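PDB 3I2W: syndapin from Drosophila melanogaster, which probably binds membrane phospholipids through its dimeric F-BAR domain and takes part in endocytosis and the internalisation of plasma-membrane proteins. Local coordinates for residues Y41-S44 / L45-S49; W271-H275 / G276-A280. All coordinates share one frame; numbering follows the deposited sequence.

How the interactions relate
Interaction 1 (residues 41-49) lies within the body of helix 11-58, whereas interaction 2 (residues 271-280) is the place where helix 264-275 gives way to a loop. Their centres are 39 Å apart and their nearest atoms about 22 Å, so they do not touch, yet both meet the second subunit of the F-BAR dimer. The sodium site of Ile56, Glu57, Gly59, Glu61 and Glu66 belongs to neither contact; it lies at the end of helix 11-58, with the ion about 9 Å from the Trp271 side chain. The link is thus the dimer, not a shared pocket.

Interaction 1. Residues Y41-S44 / L45-S49; sequences YAKS and LRTWS
Lys43 O is gripped by two donors of Thr47: the backbone N at 3.1 Å and the hydroxyl OG1 at 2.8 Å, arriving from opposite faces of the carbonyl plane. Arg46 N adds a weak third bond. This is a stretch of some two and a half turns of helix 11-58, a long F-BAR helix that packs against helix 63-105 and the second subunit, and the threonine hydroxyl caught by the carbonyl four residues back is a familiar helical feature. With chi1 at -55°, OG1 sits beside its own backbone N, which lets both donors share one acceptor. The bends of the Lys43 chain bring NZ to within 4.1 Å of OG1 without making a bond.

The regular ladder continues from Leu45 N to Tyr41 O, Arg46 N to Ala42 O and Trp48 N to Ser44 O. Arg46 sends an extended chain past the Ala42 carbonyl, its CB 3.5 Å from Ala42 O, to helix 63-105; there its guanidinium forms a salt bridge with Asp81 and a hydrogen bond to Ser80, so its charge is met across the helix pair.

On the dimer side, Tyr41 and Leu45 make a CH-pi contact. Tyr41 CG is anti to the backbone N (chi1 169°), which swings the ring out next to Leu45, and the ring also stacks with Tyr41 of the second subunit. Its OH bonds to Glu38 of that subunit, fixing the far end of the phenol at the interface. Leu45 comes over a face of the ring with one methyl: CD1 lies 3.8 Å from the Tyr41 ring centroid, 15° off the normal and displaced toward the rim, with Tyr41 CZ and CE1 the carbons closest to that methyl.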
ATOM      1  N   TYR B  41      -5.761   0.377   1.463  1.00 27.89           N
ATOM      2  CA  TYR B  41      -5.303   1.364   2.381  1.00 27.37           C
ATOM      3  C   TYR B  41      -6.503   2.262   2.577  1.00 28.05           C
ATOM      4  O   TYR B  41      -6.889   2.556   3.695  1.00 27.87           O
ATOM      5  CB  TYR B  41      -4.102   2.118   1.772  1.00 27.52           C
ATOM      6  CG  TYR B  41      -3.576   3.409   2.458  1.00 26.67           C
ATOM      7  CD1 TYR B  41      -3.426   3.514   3.842  1.00 27.79           C
ATOM      8  CD2 TYR B  41      -3.189   4.492   1.700  1.00 28.15           C
ATOM      9  CE1 TYR B  41      -2.947   4.690   4.449  1.00 28.28           C
ATOM     10  CE2 TYR B  41      -2.686   5.677   2.291  1.00 28.95           C
ATOM     11  CZ  TYR B  41      -2.587   5.767   3.664  1.00 29.16           C
ATOM     12  OH  TYR B  41      -2.051   6.907   4.226  1.00 29.79           O
ATOM     13  N   ALA B  42      -7.097   2.679   1.468  1.00 28.69           N
ATOM     14  CA  ALA B  42      -8.237   3.593   1.461  1.00 29.22           C
ATOM     15  C   ALA B  42      -9.391   2.957   2.217  1.00 29.88           C
ATOM     16  O   ALA B  42     -10.064   3.555   3.018  1.00 28.95           O
ATOM     17  CB  ALA B  42      -8.643   3.891   0.031  1.00 27.88           C
ATOM     18  N   LYS B  43      -9.608   1.695   1.944  1.00 31.21           N
ATOM     19  CA  LYS B  43     -10.637   1.018   2.630  1.00 32.18           C
ATOM     20  C   LYS B  43     -10.319   1.067   4.179  1.00 30.82           C
ATOM     21  O   LYS B  43     -11.211   1.317   4.966  1.00 31.07           O
ATOM     22  CB  LYS B  43     -10.771  -0.360   1.983  1.00 32.20           C
ATOM     23  CG  LYS B  43     -11.752  -1.313   2.594  1.00 39.69           C
ATOM     24  CD  LYS B  43     -13.089  -1.308   1.830  1.00 52.43           C
ATOM     25  CE  LYS B  43     -14.238  -1.950   2.695  1.00 58.10           C
ATOM     26  NZ  LYS B  43     -14.962  -0.897   3.578  1.00 60.18           N
ATOM     27  N   SER B  44      -9.076   0.882   4.610  1.00 29.76           N
ATOM     28  CA  SER B  44      -8.766   0.891   6.044  1.00 29.53           C
ATOM     29  C   SER B  44      -8.999   2.230   6.667  1.00 29.12           C
ATOM     30  O   SER B  44      -9.508   2.339   7.789  1.00 31.15           O
ATOM     31  CB  SER B  44      -7.323   0.539   6.337  1.00 29.08           C
ATOM     32  OG  SER B  44      -7.128  -0.836   6.176  1.00 31.52           O
ATOM     33  N   LEU B  45      -8.585   3.245   5.942  1.00 27.12           N
ATOM     34  CA  LEU B  45      -8.756   4.585   6.351  1.00 25.65           C
ATOM     35  C   LEU B  45     -10.220   4.891   6.577  1.00 25.55           C
ATOM     36  O   LEU B  45     -10.569   5.610   7.481  1.00 27.65           O
ATOM     37  CB  LEU B  45      -8.190   5.540   5.283  1.00 24.95           C
ATOM     38  CG  LEU B  45      -6.679   5.652   5.263  1.00 21.48           C
ATOM     39  CD1 LEU B  45      -6.259   6.454   4.099  1.00 19.77           C
ATOM     40  CD2 LEU B  45      -6.113   6.244   6.514  1.00 16.80           C
ATOM     41  N   ARG B  46     -11.070   4.444   5.702  1.00 24.85           N
ATOM     42  CA  ARG B  46     -12.434   4.815   5.787  1.00 25.70           C
ATOM     43  C   ARG B  46     -13.078   4.080   7.005  1.00 26.89           C
ATOM     44  O   ARG B  46     -13.896   4.619   7.735  1.00 26.41           O
ATOM     45  CB  ARG B  46     -13.097   4.451   4.475  1.00 24.32           C
ATOM     46  CG  ARG B  46     -13.079   5.593   3.506  1.00 27.21           C
ATOM     47  CD  ARG B  46     -13.528   5.109   2.113  1.00 32.42           C
ATOM     48  NE  ARG B  46     -13.089   5.988   1.013  1.00 35.20           N
ATOM     49  CZ  ARG B  46     -13.473   5.883  -0.267  1.00 34.16           C
ATOM     50  NH1 ARG B  46     -14.295   4.918  -0.675  1.00 35.59           N
ATOM     51  NH2 ARG B  46     -13.025   6.752  -1.145  1.00 31.49           N
ATOM     52  N   THR B  47     -12.687   2.837   7.221  1.00 27.36           N
ATOM     53  CA  THR B  47     -13.224   2.093   8.310  1.00 28.32           C
ATOM     54  C   THR B  47     -12.869   2.840   9.593  1.00 28.79           C
ATOM     55  O   THR B  47     -13.685   2.973  10.474  1.00 29.40           O
ATOM     56  CB  THR B  47     -12.591   0.719   8.258  1.00 27.99           C
ATOM     57  OG1 THR B  47     -12.862   0.222   6.968  1.00 29.33           O
ATOM     58  CG2 THR B  47     -13.152  -0.229   9.267  1.00 26.12           C
ATOM     59  N   TRP B  48     -11.647   3.345   9.643  1.00 28.52           N
ATOM     60  CA  TRP B  48     -11.113   3.966  10.796  1.00 28.92           C
ATOM     61  C   TRP B  48     -11.878   5.219  11.059  1.00 30.12           C
ATOM     62  O   TRP B  48     -12.319   5.489  12.172  1.00 31.93           O
ATOM     63  CB  TRP B  48      -9.667   4.321  10.503  1.00 28.35           C
ATOM     64  CG  TRP B  48      -8.952   5.052  11.561  1.00 26.35           C
ATOM     65  CD1 TRP B  48      -8.481   4.545  12.703  1.00 28.27           C
ATOM     66  CD2 TRP B  48      -8.554   6.418  11.531  1.00 26.30           C
ATOM     67  NE1 TRP B  48      -7.814   5.521  13.426  1.00 30.38           N
ATOM     68  CE2 TRP B  48      -7.840   6.676  12.700  1.00 26.95           C
ATOM     69  CE3 TRP B  48      -8.706   7.438  10.609  1.00 28.21           C
ATOM     70  CZ2 TRP B  48      -7.308   7.906  12.987  1.00 27.78           C
ATOM     71  CZ3 TRP B  48      -8.159   8.665  10.893  1.00 27.97           C
ATOM     72  CH2 TRP B  48      -7.475   8.888  12.071  1.00 26.07           C
ATOM     73  N   SER B  49     -12.009   6.014  10.024  1.00 30.41           N
ATOM     74  CA  SER B  49     -12.691   7.219  10.139  1.00 30.93           C
ATOM     75  C   SER B  49     -14.166   7.016  10.517  1.00 31.03           C
ATOM     76  O   SER B  49     -14.750   7.855  11.151  1.00 31.14           O
ATOM     77  CB  SER B  49     -12.593   7.886   8.825  1.00 30.91           C
ATOM     78  OG  SER B  49     -13.547   8.905   8.823  1.00 34.95           O
TER

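Interaction 2. Residues W271-H275 / G276-A280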
ATOM      1  N   TRP B 271     -19.535  26.240  27.706  1.00 25.90           N
ATOM      2  CA  TRP B 271     -19.665  25.197  28.734  1.00 26.18           C
ATOM      3  C   TRP B 271     -20.369  25.732  29.959  1.00 26.39           C
ATOM      4  O   TRP B 271     -21.213  25.060  30.525  1.00 25.89           O
ATOM      5  CB  TRP B 271     -18.329  24.602  29.130  1.00 26.23           C
ATOM      6  CG  TRP B 271     -18.472  23.624  30.267  1.00 28.13           C
ATOM      7  CD1 TRP B 271     -18.376  23.900  31.580  1.00 27.98           C
ATOM      8  CD2 TRP B 271     -18.732  22.216  30.175  1.00 28.95           C
ATOM      9  NE1 TRP B 271     -18.575  22.771  32.312  1.00 29.36           N
ATOM     10  CE2 TRP B 271     -18.776  21.721  31.466  1.00 29.63           C
ATOM     11  CE3 TRP B 271     -18.900  21.324  29.113  1.00 31.14           C
ATOM     12  CZ2 TRP B 271     -18.995  20.380  31.734  1.00 34.06           C
ATOM     13  CZ3 TRP B 271     -19.135  19.983  29.378  1.00 27.82           C
ATOM     14  CH2 TRP B 271     -19.197  19.532  30.661  1.00 32.41           C
ATOM     15  N   SER B 272     -20.000  26.961  30.327  1.00 26.92           N
ATOM     16  CA  SER B 272     -20.618  27.698  31.352  1.00 26.64           C
ATOM     17  C   SER B 272     -22.049  27.896  31.000  1.00 27.56           C
ATOM     18  O   SER B 272     -22.891  27.865  31.897  1.00 28.36           O
ATOM     19  CB  SER B 272     -19.983  29.060  31.470  1.00 26.77           C
ATOM     20  OG  SER B 272     -20.685  29.797  32.468  1.00 26.84           O
ATOM     21  N   ASN B 273     -22.350  28.124  29.724  1.00 27.88           N
ATOM     22  CA  ASN B 273     -23.728  28.444  29.361  1.00 28.74           C
ATOM     23  C   ASN B 273     -24.625  27.319  29.608  1.00 29.53           C
ATOM     24  O   ASN B 273     -25.763  27.530  30.033  1.00 30.55           O
ATOM     25  CB  ASN B 273     -23.885  28.929  27.936  1.00 28.19           C
ATOM     26  CG  ASN B 273     -23.221  30.213  27.755  1.00 28.45           C
ATOM     27  OD1 ASN B 273     -22.943  30.903  28.758  1.00 28.38           O
ATOM     28  ND2 ASN B 273     -22.871  30.543  26.523  1.00 26.67           N
ATOM     29  N   ASN B 274     -24.091  26.125  29.375  1.00 29.90           N
ATOM     30  CA  ASN B 274     -24.875  24.906  29.471  1.00 29.64           C
ATOM     31  C   ASN B 274     -24.662  24.126  30.692  1.00 28.89           C
ATOM     32  O   ASN B 274     -25.472  23.283  30.971  1.00 30.32           O
ATOM     33  CB  ASN B 274     -24.558  23.956  28.334  1.00 30.05           C
ATOM     34  CG  ASN B 274     -25.008  24.483  27.009  1.00 29.27           C
ATOM     35  OD1 ASN B 274     -24.245  25.131  26.310  1.00 31.64           O
ATOM     36  ND2 ASN B 274     -26.243  24.215  26.658  1.00 25.78           N
ATOM     37  N   HIS B 275     -23.571  24.335  31.399  1.00 27.77           N
ATOM     38  CA  HIS B 275     -23.312  23.480  32.512  1.00 27.16           C
ATOM     39  C   HIS B 275     -22.814  24.147  33.711  1.00 27.09           C
ATOM     40  O   HIS B 275     -22.554  23.451  34.684  1.00 28.86           O
ATOM     41  CB  HIS B 275     -22.284  22.371  32.195  1.00 27.67           C
ATOM     42  CG  HIS B 275     -22.721  21.456  31.119  1.00 27.57           C
ATOM     43  ND1 HIS B 275     -23.716  20.528  31.298  1.00 27.05           N
ATOM     44  CD2 HIS B 275     -22.360  21.385  29.817  1.00 29.83           C
ATOM     45  CE1 HIS B 275     -23.928  19.894  30.159  1.00 29.40           C
ATOM     46  NE2 HIS B 275     -23.125  20.407  29.240  1.00 30.23           N
ATOM     47  N   GLY B 276     -22.656  25.457  33.703  1.00 27.14           N
ATOM     48  CA  GLY B 276     -21.902  26.126  34.782  1.00 26.04           C
ATOM     49  C   GLY B 276     -22.546  27.408  35.135  1.00 26.45           C
ATOM     50  O   GLY B 276     -23.750  27.542  35.024  1.00 26.77           O
ATOM     51  N   ILE B 277     -21.758  28.395  35.527  1.00 27.91           N
ATOM     52  CA  ILE B 277     -22.367  29.601  36.125  1.00 27.61           C
ATOM     53  C   ILE B 277     -23.250  30.463  35.259  1.00 29.15           C
ATOM     54  O   ILE B 277     -24.084  31.156  35.777  1.00 30.68           O
ATOM     55  CB  ILE B 277     -21.358  30.464  36.776  1.00 27.16           C
ATOM     56  CG1 ILE B 277     -20.308  30.913  35.786  1.00 24.85           C
ATOM     57  CG2 ILE B 277     -20.715  29.716  37.960  1.00 26.12           C
ATOM     58  CD1 ILE B 277     -19.274  31.880  36.441  1.00 20.65           C
ATOM     59  N   ASN B 278     -23.130  30.448  33.941  1.00 30.67           N
ATOM     60  CA  ASN B 278     -24.043  31.296  33.222  1.00 30.92           C
ATOM     61  C   ASN B 278     -25.372  30.606  32.940  1.00 32.26           C
ATOM     62  O   ASN B 278     -25.949  30.775  31.866  1.00 33.81           O
ATOM     63  CB  ASN B 278     -23.387  31.881  31.998  1.00 30.36           C
ATOM     64  CG  ASN B 278     -24.137  33.093  31.451  1.00 31.69           C
ATOM     65  OD1 ASN B 278     -24.582  33.926  32.206  1.00 35.67           O
ATOM     66  ND2 ASN B 278     -24.268  33.194  30.115  1.00 31.02           N
HETATM   67  N   MSE B 279     -25.879  29.825  33.880  1.00 32.60           N
HETATM   68  CA  MSE B 279     -27.247  29.306  33.737  1.00 33.73           C
HETATM   69  C   MSE B 279     -28.167  30.023  34.702  1.00 34.51           C
HETATM   70  O   MSE B 279     -27.729  30.530  35.758  1.00 34.23           O
HETATM   71  CB  MSE B 279     -27.312  27.832  34.055  1.00 34.04           C
HETATM   72  CG  MSE B 279     -26.269  27.018  33.324  1.00 38.03           C
HETATM   73 SE   MSE B 279     -26.465  25.137  33.779  1.00 47.13          SE
HETATM   74  CE  MSE B 279     -28.040  24.700  32.656  1.00 40.24           C
ATOM     75  N   ALA B 280     -29.451  30.054  34.371  1.00 35.30           N
ATOM     76  CA  ALA B 280     -30.406  30.697  35.238  1.00 36.23           C
ATOM     77  C   ALA B 280     -30.620  29.890  36.527  1.00 37.51           C
ATOM     78  O   ALA B 280     -30.472  28.687  36.534  1.00 38.74           O
ATOM     79  CB  ALA B 280     -31.659  30.869  34.517  1.00 36.39           C
TER
HETATM   80  O   HOH W   1     -27.132  30.153  29.802  1.00 34.16           O
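Ser272 O takes the i to i+4 bond from Gly276 N at 3.0 Å with the N-H well above the carbonyl plane and the C=O...N angle narrowed to 114°, and a weak, longer one from Asn278 N at 3.3 Å, as helix 264-275 gives way to the loop that follows. This is the C-terminal end of a helix, with the chain after Gly276 folded back against the last turn. Ser272 adds its side chain to that arrangement. Its OG, anti to the backbone N (chi1 177°), points at the returning chain and accepts from Asn278 N at 2.9 Å, a better bond than the one to the carbonyl. Were an alanine here, Asn278 N would probably be left with just the weak bond to Ser272 O, and the returning chain would be held less firmly at this point.

One residue along, Asn273 and Asn278 lie side by side and point the same way. Asn278 ND2 donates to Asn273 OD1 at 3.0 Å along a nearly straight N-H line (166°); the acceptor lies in the Asn278 amide plane, but the donor comes in above that of Asn273, the two planes being well turned from each other. A water donates to Asn273 O.

Met279, a selenomethionine in this crystal, lays its chain across the end of the helix. Its CG approaches Asn273 O, and the bend at chi3 carries CE to 3.4 Å from Asn274 O.

Helix end and loop both meet the second subunit: its Arg12 hydrogen-bonds His275 ND1, its Arg16 makes a cation-pi contact with Trp271, and its Phe4 packs on Ile277 and Met279. His275 CD2 lies 3.4 Å above the plane of the Trp271 indole, toward its rim.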